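Local structure of Sso-CP2 metallo-carboxypetidase (Sulfolobus solfataricus, 4MMO) at residues Asp25-Tyr30 against Asn70-Gln75; Gln75-Asp78 against Glu82-Arg85; Gly403-Ala408 against Asn414-Asp419. The protein is a zinc-binding metallo-carboxypeptidase of the M20 family that probably removes residues from the C-terminal end of peptides. One frame throughout, in Å; residues are numbered along the deposited sequence.

Interaction 1 (Asp25-Tyr30 against Asn70-Gln75). With SO4 (sulfate ion), chain E.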
loop_
_atom_site.group_PDB
_atom_site.type_symbol
_atom_site.label_atom_id
_atom_site.label_comp_id
_atom_site.label_asym_id
_atom_site.label_seq_id
_atom_site.Cartn_x
_atom_site.Cartn_y
_atom_site.Cartn_z
ATOM N N ASP A 25 -11.252 30.074 -0.332
ATOM C CA ASP A 25 -12.002 31.243 0.125
ATOM C C ASP A 25 -11.865 32.434 -0.823
ATOM O O ASP A 25 -12.833 33.156 -1.062
ATOM C CB ASP A 25 -11.569 31.641 1.538
ATOM C CG ASP A 25 -11.975 30.618 2.579
ATOM O OD1 ASP A 25 -13.075 30.039 2.448
ATOM O OD2 ASP A 25 -11.196 30.390 3.530
ATOM N N GLU A 26 -10.666 32.635 -1.362
ATOM C CA GLU A 26 -10.439 33.714 -2.320
ATOM C C GLU A 26 -11.284 33.499 -3.571
ATOM O O GLU A 26 -11.936 34.421 -4.060
ATOM C CB GLU A 26 -8.961 33.791 -2.707
ATOM N N THR A 27 -11.264 32.272 -4.081
ATOM C CA THR A 27 -11.997 31.928 -5.288
ATOM C C THR A 27 -13.492 32.151 -5.101
ATOM O O THR A 27 -14.139 32.760 -5.948
ATOM C CB THR A 27 -11.731 30.475 -5.691
ATOM O OG1 THR A 27 -10.326 30.301 -5.906
ATOM C CG2 THR A 27 -12.494 30.110 -6.971
ATOM N N ALA A 28 -14.032 31.672 -3.983
ATOM C CA ALA A 28 -15.449 31.847 -3.684
ATOM C C ALA A 28 -15.825 33.323 -3.625
ATOM O O ALA A 28 -16.906 33.712 -4.063
ATOM C CB ALA A 28 -15.804 31.159 -2.374
ATOM N N ASN A 29 -14.932 34.145 -3.084
ATOM C CA ASN A 29 -15.189 35.577 -2.978
ATOM C C ASN A 29 -15.114 36.269 -4.329
ATOM O O ASN A 29 -15.924 37.142 -4.632
ATOM C CB ASN A 29 -14.206 36.234 -2.006
ATOM C CG ASN A 29 -14.805 36.437 -0.630
ATOM O OD1 ASN A 29 -15.710 37.253 -0.452
ATOM N ND2 ASN A 29 -14.305 35.695 0.351
ATOM N N TYR A 30 -14.124 35.887 -5.129
ATOM C CA TYR A 30 -13.991 36.404 -6.478
ATOM C C TYR A 30 -15.234 36.022 -7.273
ATOM O O TYR A 30 -15.817 36.847 -7.979
ATOM C CB TYR A 30 -12.740 35.828 -7.143
ATOM C CG TYR A 30 -12.726 35.966 -8.647
ATOM C CD1 TYR A 30 -12.242 37.117 -9.254
ATOM C CD2 TYR A 30 -13.200 34.942 -9.462
ATOM C CE1 TYR A 30 -12.227 37.245 -10.632
ATOM C CE2 TYR A 30 -13.192 35.064 -10.840
ATOM C CZ TYR A 30 -12.707 36.218 -11.419
ATOM O OH TYR A 30 -12.695 36.342 -12.788
ATOM N N ASN A 70 -22.768 24.169 -10.369
ATOM C CA ASN A 70 -21.377 24.025 -10.787
ATOM C C ASN A 70 -20.494 24.008 -9.542
ATOM O O ASN A 70 -20.978 24.251 -8.443
ATOM C CB ASN A 70 -20.963 25.164 -11.720
ATOM C CG ASN A 70 -21.581 25.045 -13.103
ATOM O OD1 ASN A 70 -22.508 25.776 -13.446
ATOM N ND2 ASN A 70 -21.056 24.129 -13.908
ATOM N N HIS A 71 -19.210 23.710 -9.701
ATOM C CA HIS A 71 -18.291 23.752 -8.564
ATOM C C HIS A 71 -17.012 24.489 -8.922
ATOM O O HIS A 71 -16.441 24.276 -9.992
ATOM C CB HIS A 71 -17.989 22.346 -8.042
ATOM C CG HIS A 71 -17.292 21.463 -9.031
ATOM N ND1 HIS A 71 -15.935 21.501 -9.233
ATOM C CD2 HIS A 71 -17.779 20.514 -9.865
ATOM C CE1 HIS A 71 -15.607 20.605 -10.156
ATOM N NE2 HIS A 71 -16.707 19.997 -10.552
ATOM N N TYR A 72 -16.580 25.368 -8.018
ATOM C CA TYR A 72 -15.411 26.208 -8.261
ATOM C C TYR A 72 -14.113 25.568 -7.770
ATOM O O TYR A 72 -13.028 26.058 -8.072
ATOM C CB TYR A 72 -15.597 27.597 -7.637
ATOM C CG TYR A 72 -15.768 27.608 -6.134
ATOM C CD1 TYR A 72 -14.664 27.674 -5.286
ATOM C CD2 TYR A 72 -17.029 27.577 -5.561
ATOM C CE1 TYR A 72 -14.818 27.692 -3.912
ATOM C CE2 TYR A 72 -17.196 27.597 -4.188
ATOM C CZ TYR A 72 -16.087 27.652 -3.367
ATOM O OH TYR A 72 -16.254 27.672 -2.002
ATOM N N ASP A 73 -14.221 24.472 -7.027
ATOM C CA ASP A 73 -13.034 23.766 -6.560
ATOM C C ASP A 73 -12.500 22.854 -7.652
ATOM O O ASP A 73 -13.257 22.394 -8.506
ATOM C CB ASP A 73 -13.328 22.952 -5.293
ATOM C CG ASP A 73 -14.345 21.843 -5.525
ATOM O OD1 ASP A 73 -15.426 22.140 -6.067
ATOM O OD2 ASP A 73 -14.065 20.677 -5.172
ATOM N N VAL A 74 -11.195 22.597 -7.610
ATOM C CA VAL A 74 -10.519 21.772 -8.607
ATOM C C VAL A 74 -9.702 20.663 -7.955
ATOM O O VAL A 74 -9.472 20.677 -6.745
ATOM C CB VAL A 74 -9.572 22.621 -9.472
ATOM C CG1 VAL A 74 -10.363 23.640 -10.274
ATOM C CG2 VAL A 74 -8.521 23.323 -8.595
ATOM N N GLN A 75 -9.256 19.711 -8.769
ATOM C CA GLN A 75 -8.420 18.618 -8.290
ATOM C C GLN A 75 -7.015 19.121 -7.962
ATOM O O GLN A 75 -6.587 20.152 -8.486
ATOM C CB GLN A 75 -8.328 17.524 -9.355
ATOM C CG GLN A 75 -9.553 16.622 -9.443
ATOM C CD GLN A 75 -9.412 15.349 -8.625
ATOM O OE1 GLN A 75 -8.363 14.705 -8.631
ATOM N NE2 GLN A 75 -10.473 14.980 -7.918
HETATM S S SO4 E . -8.016 30.274 1.318
HETATM O O1 SO4 E . -7.688 30.744 2.663
HETATM O O2 SO4 E . -8.352 31.417 0.471
HETATM O O3 SO4 E . -6.866 29.570 0.751
HETATM O O4 SO4 E . -9.158 29.362 1.391
#
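The ring of Y72 lies against one side of helix 24-39, overlapping A28 and T27. A28 CB rests on the phenol end, 3.5 Å from Y72 OH and 3.7 Å from Y72 CZ, while A28 CA stands over one face of the ring, offset toward the rim. Nearer the backbone, the methyl T27 CG2 comes within 3.7 Å of Y72 CD1, obliquely to the ring. That methyl is anti to the backbone N of T27, which puts OG1 beside the N, where it bonds G23 O in the preceding turn. At the far end of the ring the buried Y72 OH is hydrogen-bonded to P52 O, outside the helix; toward A28 and T27 the ring makes apolar contacts. The arrangement packs a helix onto the residues that follow strand 65-71, a strand of the mixed six-stranded sheet in the M20 peptidase fold; that strand ends at the zinc ligand H71. Y72 turns toward the helix, while H71 binds the zinc ion through NE2, together with D104 and E163. The other ring nitrogen, H71 ND1, donates to D73 O at 2.9 Å, in the planes of both ring and carbonyl, which, with the zinc bond at NE2, holds the H71 ring in its rotation. Where the helix begins, a sulfate ion, probably from the crystallisation liquor, accepts from D25 N through O4 at 2.8 Å (170°), from E26 N through O2 and from G23 N.

Interaction 2 (Gln75-Asp78 against Glu82-Arg85)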
loop_
_atom_site.group_PDB
_atom_site.type_symbol
_atom_site.label_atom_id
_atom_site.label_comp_id
_atom_site.label_asym_id
_atom_site.label_seq_id
_atom_site.Cartn_x
_atom_site.Cartn_y
_atom_site.Cartn_z
ATOM N N GLN A 75 -9.256 19.711 -8.769
ATOM C CA GLN A 75 -8.420 18.618 -8.290
ATOM C C GLN A 75 -7.015 19.121 -7.962
ATOM O O GLN A 75 -6.587 20.152 -8.486
ATOM C CB GLN A 75 -8.328 17.524 -9.355
ATOM C CG GLN A 75 -9.553 16.622 -9.443
ATOM C CD GLN A 75 -9.412 15.349 -8.625
ATOM O OE1 GLN A 75 -8.363 14.705 -8.631
ATOM N NE2 GLN A 75 -10.473 14.980 -7.918
ATOM N N PRO A 76 -6.284 18.385 -7.103
ATOM C CA PRO A 76 -4.887 18.744 -6.823
ATOM C C PRO A 76 -4.051 18.637 -8.091
ATOM O O PRO A 76 -4.546 18.092 -9.081
ATOM C CB PRO A 76 -4.443 17.696 -5.793
ATOM C CG PRO A 76 -5.704 17.105 -5.248
ATOM C CD PRO A 76 -6.704 17.184 -6.361
ATOM N N VAL A 77 -2.817 19.139 -8.065
ATOM C CA VAL A 77 -1.991 19.202 -9.270
ATOM C C VAL A 77 -0.662 18.466 -9.121
ATOM O O VAL A 77 0.197 18.544 -9.997
ATOM C CB VAL A 77 -1.722 20.664 -9.684
ATOM C CG1 VAL A 77 -3.035 21.379 -9.958
ATOM C CG2 VAL A 77 -0.931 21.400 -8.606
ATOM N N ASP A 78 -0.499 17.741 -8.022
ATOM C CA ASP A 78 0.720 16.976 -7.802
ATOM C C ASP A 78 0.726 15.734 -8.692
ATOM O O ASP A 78 -0.309 15.095 -8.860
ATOM C CB ASP A 78 0.831 16.573 -6.333
ATOM C CG ASP A 78 0.841 17.768 -5.401
ATOM O OD1 ASP A 78 1.873 18.471 -5.340
ATOM O OD2 ASP A 78 -0.182 18.004 -4.724
ATOM N N GLU A 82 5.306 16.935 -13.662
ATOM C CA GLU A 82 4.721 16.408 -14.893
ATOM C C GLU A 82 4.020 17.489 -15.718
ATOM O O GLU A 82 3.706 17.272 -16.890
ATOM C CB GLU A 82 3.747 15.271 -14.569
ATOM C CG GLU A 82 4.440 13.956 -14.230
ATOM C CD GLU A 82 3.484 12.901 -13.706
ATOM O OE1 GLU A 82 2.263 13.163 -13.665
ATOM O OE2 GLU A 82 3.956 11.806 -13.331
ATOM N N TRP A 83 3.778 18.646 -15.108
ATOM C CA TRP A 83 3.140 19.766 -15.798
ATOM C C TRP A 83 4.139 20.535 -16.661
ATOM O O TRP A 83 5.196 20.948 -16.181
ATOM C CB TRP A 83 2.510 20.724 -14.785
ATOM C CG TRP A 83 1.237 20.225 -14.171
ATOM C CD1 TRP A 83 1.114 19.326 -13.150
ATOM C CD2 TRP A 83 -0.097 20.606 -14.529
ATOM N NE1 TRP A 83 -0.213 19.123 -12.856
ATOM C CE2 TRP A 83 -0.975 19.898 -13.689
ATOM C CE3 TRP A 83 -0.629 21.480 -15.484
ATOM C CZ2 TRP A 83 -2.362 20.032 -13.774
ATOM C CZ3 TRP A 83 -2.008 21.608 -15.566
ATOM C CH2 TRP A 83 -2.856 20.891 -14.716
ATOM N N LYS A 84 3.797 20.737 -17.932
ATOM C CA LYS A 84 4.664 21.478 -18.845
ATOM C C LYS A 84 4.587 22.972 -18.578
ATOM O O LYS A 84 5.575 23.693 -18.720
ATOM C CB LYS A 84 4.280 21.198 -20.296
ATOM C CG LYS A 84 4.524 19.768 -20.718
ATOM C CD LYS A 84 4.232 19.568 -22.192
ATOM C CE LYS A 84 4.590 18.160 -22.636
ATOM N NZ LYS A 84 3.863 17.127 -21.850
ATOM N N ARG A 85 3.397 23.426 -18.201
ATOM C CA ARG A 85 3.169 24.812 -17.823
ATOM C C ARG A 85 2.604 24.784 -16.412
ATOM O O ARG A 85 1.990 23.797 -16.021
ATOM C CB ARG A 85 2.184 25.472 -18.788
ATOM C CG ARG A 85 2.507 25.253 -20.263
ATOM C CD ARG A 85 1.276 25.434 -21.133
ATOM N NE ARG A 85 1.550 25.128 -22.536
ATOM C CZ ARG A 85 1.488 23.911 -23.070
ATOM N NH1 ARG A 85 1.154 22.861 -22.330
ATOM N NH2 ARG A 85 1.762 23.744 -24.354
#
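W83 and V77 alone make this small buried contact within the loop between strands 65-71 and 91-93, the indole meeting both the backbone carbonyl and the side chain of V77; neither segment forms a strand, and the chain turns back on itself over a few residues. The indole crosses the V77 side chain at about a right angle and meets it along the pyrrole nitrogen and the adjoining part of the benzene ring. W83 NE1 is 3.8 Å from V77 CB. With V77 CG1 anti to the carbonyl carbon (chi1 -60°), that methyl is the branch that reaches W83 CZ2, at 4.1 Å. The polar part of the contact uses the V77 backbone: W83 NE1 donates to V77 O at 2.9 Å, but the N-H...O angle of 122° is so bent that the bond is weak. V77 O approaches the indole obliquely and lies 3.4 Å from W83 CD1. The guanidinium of R100 takes the neighbouring carbonyls Q75 O and P76 O, and its side chain touches both V77 and W83. Beyond the indole, R85 forms a salt bridge with E93 of strand 91-93 and a cation-pi contact with Y98 of strand 96-98, while N412, just before strand 414-416, accepts from K84 N; the folded loop is thereby joined to all three strands of the small antiparallel sheet or their approaches.

Interaction 3 (Gly403-Ala408 against Asn414-Asp419)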
loop_
_atom_site.group_PDB
_atom_site.type_symbol
_atom_site.label_atom_id
_atom_site.label_comp_id
_atom_site.label_asym_id
_atom_site.label_seq_id
_atom_site.Cartn_x
_atom_site.Cartn_y
_atom_site.Cartn_z
ATOM N N GLY A 403 -13.520 18.600 -23.338
ATOM C CA GLY A 403 -13.680 17.488 -24.253
ATOM C C GLY A 403 -12.847 16.289 -23.838
ATOM O O GLY A 403 -12.392 16.199 -22.696
ATOM N N TYR A 404 -12.649 15.371 -24.777
ATOM C CA TYR A 404 -11.882 14.154 -24.537
ATOM C C TYR A 404 -10.393 14.467 -24.430
ATOM O O TYR A 404 -9.648 13.779 -23.736
ATOM C CB TYR A 404 -12.122 13.171 -25.684
ATOM C CG TYR A 404 -11.584 11.778 -25.448
ATOM C CD1 TYR A 404 -12.080 10.986 -24.421
ATOM C CD2 TYR A 404 -10.597 11.245 -26.269
ATOM C CE1 TYR A 404 -11.598 9.708 -24.208
ATOM C CE2 TYR A 404 -10.110 9.966 -26.064
ATOM C CZ TYR A 404 -10.615 9.202 -25.033
ATOM O OH TYR A 404 -10.134 7.930 -24.826
ATOM N N TYR A 405 -9.977 15.515 -25.134
ATOM C CA TYR A 405 -8.585 15.956 -25.174
ATOM C C TYR A 405 -8.158 16.649 -23.884
ATOM O O TYR A 405 -6.975 16.921 -23.685
ATOM C CB TYR A 405 -8.410 16.950 -26.327
ATOM C CG TYR A 405 -9.285 18.180 -26.176
ATOM C CD1 TYR A 405 -8.848 19.285 -25.457
ATOM C CD2 TYR A 405 -10.556 18.227 -26.738
ATOM C CE1 TYR A 405 -9.647 20.400 -25.305
ATOM C CE2 TYR A 405 -11.363 19.343 -26.591
ATOM C CZ TYR A 405 -10.904 20.426 -25.873
ATOM O OH TYR A 405 -11.702 21.541 -25.724
ATOM N N SER A 406 -9.124 16.938 -23.017
ATOM C CA SER A 406 -8.930 17.914 -21.946
ATOM C C SER A 406 -8.026 17.484 -20.786
ATOM O O SER A 406 -7.563 18.336 -20.035
ATOM C CB SER A 406 -10.287 18.348 -21.392
ATOM O OG SER A 406 -10.942 19.230 -22.288
ATOM N N ASN A 407 -7.784 16.187 -20.633
ATOM C CA ASN A 407 -6.946 15.687 -19.544
ATOM C C ASN A 407 -7.410 16.170 -18.165
ATOM O O ASN A 407 -6.604 16.605 -17.340
ATOM C CB ASN A 407 -5.477 16.073 -19.769
ATOM C CG ASN A 407 -4.802 15.226 -20.833
ATOM O OD1 ASN A 407 -5.071 14.031 -20.958
ATOM N ND2 ASN A 407 -3.914 15.844 -21.605
ATOM N N ALA A 408 -8.714 16.099 -17.921
ATOM C CA ALA A 408 -9.250 16.402 -16.600
ATOM C C ALA A 408 -8.826 15.306 -15.624
ATOM O O ALA A 408 -8.777 14.129 -15.985
ATOM C CB ALA A 408 -10.764 16.515 -16.651
ATOM N N ASN A 414 -6.542 21.104 -20.151
ATOM C CA ASN A 414 -6.772 22.218 -21.064
ATOM C C ASN A 414 -8.114 22.140 -21.784
ATOM O O ASN A 414 -8.715 21.071 -21.870
ATOM C CB ASN A 414 -5.661 22.262 -22.108
ATOM C CG ASN A 414 -5.754 21.118 -23.097
ATOM O OD1 ASN A 414 -6.419 21.227 -24.123
ATOM N ND2 ASN A 414 -5.097 20.008 -22.785
ATOM N N ILE A 415 -8.576 23.280 -22.293
ATOM C CA ILE A 415 -9.748 23.324 -23.167
ATOM C C ILE A 415 -9.459 24.163 -24.412
ATOM O O ILE A 415 -8.742 25.163 -24.348
ATOM C CB ILE A 415 -11.004 23.880 -22.447
ATOM C CG1 ILE A 415 -10.778 25.308 -21.945
ATOM C CG2 ILE A 415 -11.384 22.981 -21.283
ATOM C CD1 ILE A 415 -12.045 26.106 -21.843
ATOM N N LYS A 416 -10.011 23.748 -25.546
ATOM C CA LYS A 416 -9.923 24.547 -26.760
ATOM C C LYS A 416 -10.728 25.820 -26.555
ATOM O O LYS A 416 -11.863 25.778 -26.077
ATOM C CB LYS A 416 -10.458 23.772 -27.963
ATOM C CG LYS A 416 -9.614 22.574 -28.359
ATOM C CD LYS A 416 -10.237 21.814 -29.517
ATOM C CE LYS A 416 -9.578 20.457 -29.707
ATOM N NZ LYS A 416 -10.222 19.656 -30.785
ATOM N N ILE A 417 -10.131 26.954 -26.905
ATOM C CA ILE A 417 -10.802 28.237 -26.773
ATOM C C ILE A 417 -12.106 28.239 -27.575
ATOM O O ILE A 417 -13.102 28.817 -27.144
ATOM C CB ILE A 417 -9.872 29.398 -27.205
ATOM C CG1 ILE A 417 -8.745 29.556 -26.176
ATOM C CG2 ILE A 417 -10.655 30.706 -27.354
ATOM C CD1 ILE A 417 -7.758 30.675 -26.458
ATOM N N ASP A 418 -12.101 27.575 -28.726
ATOM C CA ASP A 418 -13.294 27.499 -29.565
ATOM C C ASP A 418 -14.400 26.690 -28.887
ATOM O O ASP A 418 -15.587 26.965 -29.079
ATOM C CB ASP A 418 -12.961 26.884 -30.930
ATOM C CG ASP A 418 -12.089 27.790 -31.788
ATOM O OD1 ASP A 418 -12.005 29.003 -31.496
ATOM O OD2 ASP A 418 -11.494 27.286 -32.765
ATOM N N ASP A 419 -14.015 25.696 -28.090
ATOM C CA ASP A 419 -14.994 24.897 -27.360
ATOM C C ASP A 419 -15.608 25.705 -26.223
ATOM O O ASP A 419 -16.751 25.469 -25.834
ATOM C CB ASP A 419 -14.362 23.612 -26.821
ATOM C CG ASP A 419 -14.031 22.621 -27.918
ATOM O OD1 ASP A 419 -14.489 22.822 -29.062
ATOM O OD2 ASP A 419 -13.322 21.636 -27.638
#
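The hydroxyl of Y405 is gripped by two bonds: it donates to D419 OD2, with Y405 OH and D419 OD2 2.5 Å apart, and accepts from the backbone K416 N, which lies 2.8 Å from Y405 OH on a nearly straight bond (166°). The carboxylate is met on its anti side, slightly out of plane. S406 supplies a second polar pair. S406 OG donates to N414 O at 2.9 Å in the carbonyl plane, and N414 N returns a bond to S406 O at 3.0 Å. S406 OG also accepts from G403 N, so this buried hydroxyl ties the loop's own backbone to the start of strand 414-416. Outward from these bonds, the Y405 ring is contacted on both faces and along one edge. Y405 CG sits between the backbone N and the carbonyl carbon (chi1 60°), a torsion that lays the phenol alongside residues 414-416, its hydroxyl reaching the first turn of helix 417-433. K416, extended beyond CG, passes obliquely over the ring and places CE over one face, 3.9 Å from the centroid of the Y405 ring, as a CH-pi contact; S406 OG stands over the opposite face, toward the rim. N414 OD1 and I415 CA come to the edge in plane, N414 OD1 3.4 Å from Y405 CD1. Because K416 is the N-cap residue and D419 lies in the first turn, the two bonds of Y405 OH join the loop to the end of strand 414-416 and the start of the helix. Accepting the phenol proton would be expected to stabilise the carboxylate of D419.

From the N terminus, interaction 1 comes first, joining helix 24-39 to the end of strand 65-71 and closing a loop of 39 residues that includes strands 43-46 and 53-58. Its second segment ends at Q75, where interaction 2 begins, closing a short turn of three residues on the way to strand 91-93. Interaction 3 comes much later, bringing the loop after strand 395-396 back onto strand 414-416 and the start of helix 417-433 across five residues. None of the three loops nests within or crosses another. Interaction 1 carries the zinc ligand H71 at the end of a strand of the six-stranded sheet, while interaction 3, whose S406 side chain lies about 12 Å from the zinc ion, involves the small antiparallel sheet.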